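Local coordinates for protein Dye type peroxidase A (Streptomyces lividans 1326, PDB 6GZW) that probably uses hydrogen peroxide to oxidise dyes and related substrates at its heme, as a dye-decolourising peroxidase, at residues Asn283-Ala297 / Pro335-Ser347. Numbering follows the deposited sequence.
Sequences NAHARITRPDQNGGA and PVQRKLDRGDALS. With HEM (protoporphyrin IX containing Fe), chain C.
Leu340 drives a forked end into the hollow between His285, Ile288 and Thr289. Its CD2 branch fills the notch between Thr289 CG2, at 3.5 Å, and Ile288 CG1, while CD1 slips in beside His285 CE1 and rests on the heme. The imidazole is gripped from both faces: Leu346 CD2 sits over one in a CH-pi contact, 3.9 Å from the ring centroid, and the Thr289 methyl covers the other. With CG anti to the backbone N (chi1 -176°), the ring of His285 stands between these two bumps, NE2 bound to the heme iron at 2.1 Å and ND1 giving a nearly straight 2.6 Å hydrogen bond to the syn side of Asp344 OD2. That bond lies in the ring plane and helps fix the rotation of the imidazole about the iron. Asp344 OD1 is held in turn by Leu346 N, an Asx turn that fixes the carboxylate, and Ile288 CD1 packs against Asp344 CA and CB. Close by, Ala345 N gives a hydrogen bond to Asn283 O at 3.0 Å.

At the far end, Val336 CG2 nestles between the Asn294 amide and Ala297 CB, and Pro335 CG packs against Ala297 CB. Asn294 ND2 ties Ile288 O to Arg290 O, while OD1 takes Lys339 NZ at 3.1 Å from above the carbonyl plane. Shortening Asn294 to an alanine is likely to take this donor from Ile288 O and Arg290 O, leave Lys339 NZ without its amide oxygen and open a gap beside Val336 CG2. Together the two segments build much of the proximal heme pocket, with the histidine-aspartate pair behind the iron familiar from dye-decolourising peroxidases.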
loop_
_atom_site.group_PDB
_atom_site.type_symbol
_atom_site.label_atom_id
_atom_site.label_comp_id
_atom_site.label_asym_id
_atom_site.label_seq_id
_atom_site.Cartn_x
_atom_site.Cartn_y
_atom_site.Cartn_z
ATOM N N ASN A 283 -32.680 -6.565 -9.283
ATOM C CA ASN A 283 -31.536 -7.257 -8.673
ATOM C C ASN A 283 -30.341 -6.322 -8.493
ATOM O O ASN A 283 -29.226 -6.819 -8.305
ATOM C CB ASN A 283 -31.125 -8.481 -9.501
ATOM C CG ASN A 283 -30.690 -8.127 -10.931
ATOM O OD1 ASN A 283 -30.872 -7.002 -11.398
ATOM N ND2 ASN A 283 -30.081 -9.097 -11.622
ATOM N N ALA A 284 -30.550 -5.001 -8.538
ATOM C CA ALA A 284 -29.444 -4.045 -8.356
ATOM C C ALA A 284 -28.931 -4.120 -6.927
ATOM O O ALA A 284 -29.699 -4.109 -5.984
ATOM C CB ALA A 284 -29.886 -2.632 -8.663
ATOM N N HIS A 285 -27.612 -4.123 -6.764
ATOM C CA HIS A 285 -26.981 -4.224 -5.435
ATOM C C HIS A 285 -27.473 -3.178 -4.429
ATOM O O HIS A 285 -27.790 -3.503 -3.279
ATOM C CB HIS A 285 -25.476 -4.096 -5.637
ATOM C CG HIS A 285 -24.688 -4.262 -4.387
ATOM N ND1 HIS A 285 -24.411 -5.496 -3.844
ATOM C CD2 HIS A 285 -24.135 -3.341 -3.574
ATOM C CE1 HIS A 285 -23.693 -5.325 -2.741
ATOM N NE2 HIS A 285 -23.519 -4.023 -2.558
ATOM N N ALA A 286 -27.524 -1.932 -4.863
ATOM C CA ALA A 286 -27.952 -0.831 -3.988
ATOM C C ALA A 286 -29.470 -0.753 -3.775
ATOM O O ALA A 286 -29.942 0.089 -2.973
ATOM C CB ALA A 286 -27.380 0.512 -4.452
ATOM N N ARG A 287 -30.231 -1.612 -4.454
ATOM C CA ARG A 287 -31.619 -1.866 -4.053
ATOM C C ARG A 287 -31.685 -2.958 -2.989
ATOM O O ARG A 287 -32.175 -2.750 -1.883
ATOM C CB ARG A 287 -32.472 -2.294 -5.257
ATOM C CG ARG A 287 -33.898 -2.709 -4.894
ATOM C CD ARG A 287 -34.572 -3.422 -6.062
ATOM N NE ARG A 287 -34.979 -2.480 -7.090
ATOM C CZ ARG A 287 -36.141 -1.832 -7.123
ATOM N NH1 ARG A 287 -37.042 -1.965 -6.164
ATOM N NH2 ARG A 287 -36.384 -0.975 -8.114
ATOM N N ILE A 288 -31.167 -4.129 -3.334
ATOM C CA ILE A 288 -31.410 -5.319 -2.526
ATOM C C ILE A 288 -30.650 -5.387 -1.183
ATOM O O ILE A 288 -31.004 -6.181 -0.315
ATOM C CB ILE A 288 -31.265 -6.609 -3.347
ATOM C CG1 ILE A 288 -29.812 -6.879 -3.719
ATOM C CG2 ILE A 288 -32.188 -6.558 -4.585
ATOM C CD1 ILE A 288 -29.626 -8.191 -4.449
ATOM N N THR A 289 -29.635 -4.543 -1.018
ATOM C CA THR A 289 -28.901 -4.469 0.254
ATOM C C THR A 289 -29.515 -3.505 1.301
ATOM O O THR A 289 -29.093 -3.502 2.462
ATOM C CB THR A 289 -27.456 -3.981 0.002
ATOM O OG1 THR A 289 -27.542 -2.763 -0.732
ATOM C CG2 THR A 289 -26.649 -4.995 -0.754
ATOM N N ARG A 290 -30.528 -2.714 0.927
ATOM C CA ARG A 290 -31.080 -1.711 1.843
ATOM C C ARG A 290 -31.717 -2.352 3.090
ATOM O O ARG A 290 -32.347 -3.436 3.001
ATOM C CB ARG A 290 -32.126 -0.847 1.148
ATOM C CG ARG A 290 -31.647 0.032 -0.014
ATOM C CD ARG A 290 -32.816 0.503 -0.879
ATOM N NE ARG A 290 -33.704 1.353 -0.102
ATOM C CZ ARG A 290 -33.663 2.687 -0.050
ATOM N NH1 ARG A 290 -32.749 3.391 -0.720
ATOM N NH2 ARG A 290 -34.537 3.342 0.733
ATOM N N PRO A 291 -31.569 -1.694 4.255
ATOM C CA PRO A 291 -32.284 -2.206 5.426
ATOM C C PRO A 291 -33.796 -2.366 5.189
ATOM O O PRO A 291 -34.358 -3.364 5.620
ATOM C CB PRO A 291 -31.946 -1.187 6.538
ATOM C CG PRO A 291 -30.602 -0.611 6.126
ATOM C CD PRO A 291 -30.640 -0.598 4.615
ATOM N N ASP A 292 -34.415 -1.438 4.451
ATOM C CA ASP A 292 -35.865 -1.563 4.168
ATOM C C ASP A 292 -36.286 -2.711 3.197
ATOM O O ASP A 292 -37.490 -2.971 3.036
ATOM C CB ASP A 292 -36.484 -0.212 3.810
ATOM C CG ASP A 292 -36.017 0.343 2.488
ATOM O OD1 ASP A 292 -35.425 -0.366 1.637
ATOM O OD2 ASP A 292 -36.280 1.538 2.317
ATOM N N GLN A 293 -35.319 -3.391 2.577
ATOM C CA GLN A 293 -35.529 -4.619 1.799
ATOM C C GLN A 293 -35.152 -5.897 2.532
ATOM O O GLN A 293 -35.226 -6.977 1.956
ATOM C CB GLN A 293 -34.718 -4.525 0.487
ATOM C CG GLN A 293 -34.973 -3.252 -0.282
ATOM C CD GLN A 293 -36.425 -3.122 -0.683
ATOM O OE1 GLN A 293 -36.932 -3.973 -1.412
ATOM N NE2 GLN A 293 -37.089 -2.079 -0.206
ATOM N N ASN A 294 -34.699 -5.779 3.787
ATOM C CA ASN A 294 -34.193 -6.917 4.558
ATOM C C ASN A 294 -34.682 -6.869 6.003
ATOM O O ASN A 294 -33.949 -7.223 6.945
ATOM C CB ASN A 294 -32.658 -6.870 4.523
ATOM C CG ASN A 294 -32.101 -7.137 3.150
ATOM O OD1 ASN A 294 -32.098 -8.279 2.678
ATOM N ND2 ASN A 294 -31.624 -6.073 2.489
ATOM N N GLY A 295 -35.932 -6.429 6.180
ATOM C CA GLY A 295 -36.554 -6.393 7.494
ATOM C C GLY A 295 -35.748 -5.640 8.537
ATOM O O GLY A 295 -35.754 -6.008 9.699
ATOM N N GLY A 296 -35.050 -4.578 8.124
ATOM C CA GLY A 296 -34.322 -3.727 9.043
ATOM C C GLY A 296 -32.851 -4.125 9.247
ATOM O O GLY A 296 -32.144 -3.426 9.953
ATOM N N ALA A 297 -32.397 -5.221 8.633
ATOM C CA ALA A 297 -30.974 -5.615 8.714
ATOM C C ALA A 297 -30.051 -4.499 8.197
ATOM O O ALA A 297 -30.332 -3.878 7.157
ATOM C CB ALA A 297 -30.746 -6.893 7.957
ATOM N N PRO A 335 -28.247 -12.042 6.890
ATOM C CA PRO A 335 -29.439 -12.033 6.002
ATOM C C PRO A 335 -29.251 -11.285 4.683
ATOM O O PRO A 335 -29.805 -11.693 3.669
ATOM C CB PRO A 335 -30.530 -11.390 6.869
ATOM C CG PRO A 335 -29.798 -10.646 7.937
ATOM C CD PRO A 335 -28.527 -11.420 8.190
ATOM N N VAL A 336 -28.427 -10.244 4.672
ATOM C CA VAL A 336 -28.172 -9.502 3.448
ATOM C C VAL A 336 -27.365 -10.401 2.513
ATOM O O VAL A 336 -27.720 -10.550 1.347
ATOM C CB VAL A 336 -27.479 -8.155 3.717
ATOM C CG1 VAL A 336 -27.126 -7.467 2.411
ATOM C CG2 VAL A 336 -28.368 -7.255 4.577
ATOM N N GLN A 337 -26.287 -11.010 3.002
ATOM C CA GLN A 337 -25.513 -11.918 2.151
ATOM C C GLN A 337 -26.314 -13.123 1.652
ATOM O O GLN A 337 -26.118 -13.551 0.508
ATOM C CB GLN A 337 -24.184 -12.350 2.824
ATOM C CG GLN A 337 -23.220 -13.152 1.948
ATOM C CD GLN A 337 -22.816 -12.454 0.643
ATOM O OE1 GLN A 337 -22.883 -11.229 0.533
ATOM N NE2 GLN A 337 -22.381 -13.236 -0.341
ATOM N N ARG A 338 -27.243 -13.642 2.469
ATOM C CA ARG A 338 -28.121 -14.735 1.989
ATOM C C ARG A 338 -28.864 -14.271 0.752
ATOM O O ARG A 338 -28.992 -15.020 -0.215
ATOM C CB ARG A 338 -29.122 -15.146 3.048
ATOM C CG ARG A 338 -28.563 -16.027 4.139
ATOM C CD ARG A 338 -29.722 -16.580 4.966
ATOM N NE ARG A 338 -29.290 -17.424 6.080
ATOM C CZ ARG A 338 -28.814 -18.660 5.956
ATOM N NH1 ARG A 338 -28.650 -19.225 4.758
ATOM N NH2 ARG A 338 -28.477 -19.349 7.046
ATOM N N LYS A 339 -29.346 -13.029 0.798
ATOM C CA LYS A 339 -30.035 -12.428 -0.337
ATOM C C LYS A 339 -29.114 -12.144 -1.505
ATOM O O LYS A 339 -29.504 -12.337 -2.655
ATOM C CB LYS A 339 -30.659 -11.112 0.056
ATOM C CG LYS A 339 -31.449 -10.469 -1.071
ATOM C CD LYS A 339 -32.463 -9.501 -0.526
ATOM C CE LYS A 339 -33.618 -10.236 0.119
ATOM N NZ LYS A 339 -34.438 -9.247 0.851
ATOM N N LEU A 340 -27.903 -11.644 -1.228
ATOM C CA LEU A 340 -26.989 -11.334 -2.345
ATOM C C LEU A 340 -26.472 -12.562 -3.086
ATOM O O LEU A 340 -26.206 -12.512 -4.312
ATOM C CB LEU A 340 -25.782 -10.526 -1.859
ATOM C CG LEU A 340 -26.019 -9.235 -1.086
ATOM C CD1 LEU A 340 -24.702 -8.513 -0.910
ATOM C CD2 LEU A 340 -27.064 -8.346 -1.740
ATOM N N ASP A 341 -26.298 -13.642 -2.327
ATOM C CA ASP A 341 -25.556 -14.842 -2.740
ATOM C C ASP A 341 -25.763 -15.189 -4.223
ATOM O O ASP A 341 -24.813 -15.128 -5.028
ATOM C CB ASP A 341 -25.930 -15.996 -1.796
ATOM C CG ASP A 341 -25.205 -17.270 -2.112
ATOM O OD1 ASP A 341 -23.977 -17.224 -2.266
ATOM O OD2 ASP A 341 -25.862 -18.333 -2.198
ATOM N N ARG A 342 -27.017 -15.486 -4.580
ATOM C CA ARG A 342 -27.447 -15.665 -5.981
ATOM C C ARG A 342 -28.285 -14.505 -6.542
ATOM O O ARG A 342 -28.350 -14.326 -7.775
ATOM C CB ARG A 342 -28.276 -16.965 -6.104
ATOM C CG ARG A 342 -27.503 -18.249 -5.801
ATOM C CD ARG A 342 -28.234 -19.495 -6.302
ATOM N NE ARG A 342 -29.356 -19.911 -5.454
ATOM C CZ ARG A 342 -29.351 -20.915 -4.559
ATOM N NH1 ARG A 342 -28.272 -21.677 -4.326
ATOM N NH2 ARG A 342 -30.476 -21.170 -3.869
ATOM N N GLY A 343 -28.971 -13.763 -5.670
ATOM C CA GLY A 343 -29.863 -12.698 -6.106
ATOM C C GLY A 343 -29.248 -11.409 -6.634
ATOM O O GLY A 343 -29.903 -10.677 -7.363
ATOM N N ASP A 344 -27.996 -11.119 -6.291
ATOM C CA ASP A 344 -27.401 -9.815 -6.576
ATOM C C ASP A 344 -26.776 -9.819 -7.971
ATOM O O ASP A 344 -26.006 -10.712 -8.306
ATOM C CB ASP A 344 -26.318 -9.562 -5.519
ATOM C CG ASP A 344 -25.741 -8.173 -5.566
ATOM O OD1 ASP A 344 -26.097 -7.343 -6.437
ATOM O OD2 ASP A 344 -24.901 -7.896 -4.675
ATOM N N ALA A 345 -27.104 -8.824 -8.793
ATOM C CA ALA A 345 -26.413 -8.647 -10.076
ATOM C C ALA A 345 -24.896 -8.579 -9.897
ATOM O O ALA A 345 -24.156 -9.047 -10.767
ATOM C CB ALA A 345 -26.909 -7.411 -10.789
ATOM N N LEU A 346 -24.439 -8.035 -8.768
ATOM C CA LEU A 346 -22.981 -7.876 -8.545
ATOM C C LEU A 346 -22.256 -9.203 -8.353
ATOM O O LEU A 346 -21.052 -9.278 -8.589
ATOM C CB LEU A 346 -22.739 -6.986 -7.338
ATOM C CG LEU A 346 -21.292 -6.692 -6.929
ATOM C CD1 LEU A 346 -20.607 -5.935 -8.037
ATOM C CD2 LEU A 346 -21.221 -5.962 -5.593
ATOM N N SER A 347 -22.943 -10.242 -7.903
ATOM C CA SER A 347 -22.299 -11.502 -7.506
ATOM C C SER A 347 -21.465 -12.144 -8.608
ATOM O O SER A 347 -20.466 -12.759 -8.339
ATOM C CB SER A 347 -23.358 -12.486 -6.946
ATOM O OG SER A 347 -23.806 -12.014 -5.680
HETATM C CHA HEM C . -24.046 -0.286 -0.970
HETATM C CHB HEM C . -20.444 -1.881 -3.783
HETATM C CHC HEM C . -20.294 -5.967 -1.161
HETATM C CHD HEM C . -23.872 -4.364 1.627
HETATM C C1A HEM C . -23.094 -0.362 -1.953
HETATM C C2A HEM C . -22.892 0.627 -2.960
HETATM C C3A HEM C . -21.884 0.166 -3.742
HETATM C C4A HEM C . -21.466 -1.106 -3.228
HETATM C CMA HEM C . -21.254 0.844 -4.935
HETATM C CAA HEM C . -23.656 1.931 -3.144
HETATM C CBA HEM C . -23.113 3.160 -2.431
HETATM C CGA HEM C . -23.265 3.048 -0.951
HETATM O O1A HEM C . -24.339 3.334 -0.357
HETATM O O2A HEM C . -22.293 2.629 -0.258
HETATM C C1B HEM C . -20.071 -3.143 -3.287
HETATM C C2B HEM C . -18.992 -3.919 -3.801
HETATM C C3B HEM C . -18.923 -5.078 -3.093
HETATM C C4B HEM C . -20.020 -4.984 -2.081
HETATM C CMB HEM C . -18.121 -3.539 -4.960
HETATM C CAB HEM C . -17.939 -6.178 -3.166
HETATM C CBB HEM C . -16.698 -6.038 -3.603
HETATM C C1C HEM C . -21.280 -5.923 -0.201
HETATM C C2C HEM C . -21.541 -6.956 0.736
HETATM C C3C HEM C . -22.582 -6.501 1.526
HETATM C C4C HEM C . -22.914 -5.173 1.075
HETATM C CMC HEM C . -20.870 -8.291 0.843
HETATM C CAC HEM C . -23.314 -7.181 2.622
HETATM C CBC HEM C . -23.426 -8.501 2.834
HETATM C C1D HEM C . -24.130 -3.078 1.134
HETATM C C2D HEM C . -25.124 -2.224 1.810
HETATM C C3D HEM C . -25.184 -1.085 1.093
HETATM C C4D HEM C . -24.209 -1.269 -0.021
HETATM C CMD HEM C . -25.900 -2.541 3.085
HETATM C CAD HEM C . -26.078 0.108 1.394
HETATM C CBD HEM C . -27.492 -0.069 0.831
HETATM C CGD HEM C . -28.357 1.092 1.210
HETATM O O1D HEM C . -28.501 2.068 0.421
HETATM O O2D HEM C . -28.912 1.091 2.328
HETATM N NA HEM C . -22.285 -1.465 -2.181
HETATM N NB HEM C . -20.656 -3.827 -2.296
HETATM N NC HEM C . -22.142 -4.891 -0.030
HETATM N ND HEM C . -23.675 -2.519 -0.001
HETATM FE FE HEM C . -22.240 -3.158 -1.129
HETATM O O HOH W 1 -20.881 -2.405 0.102
#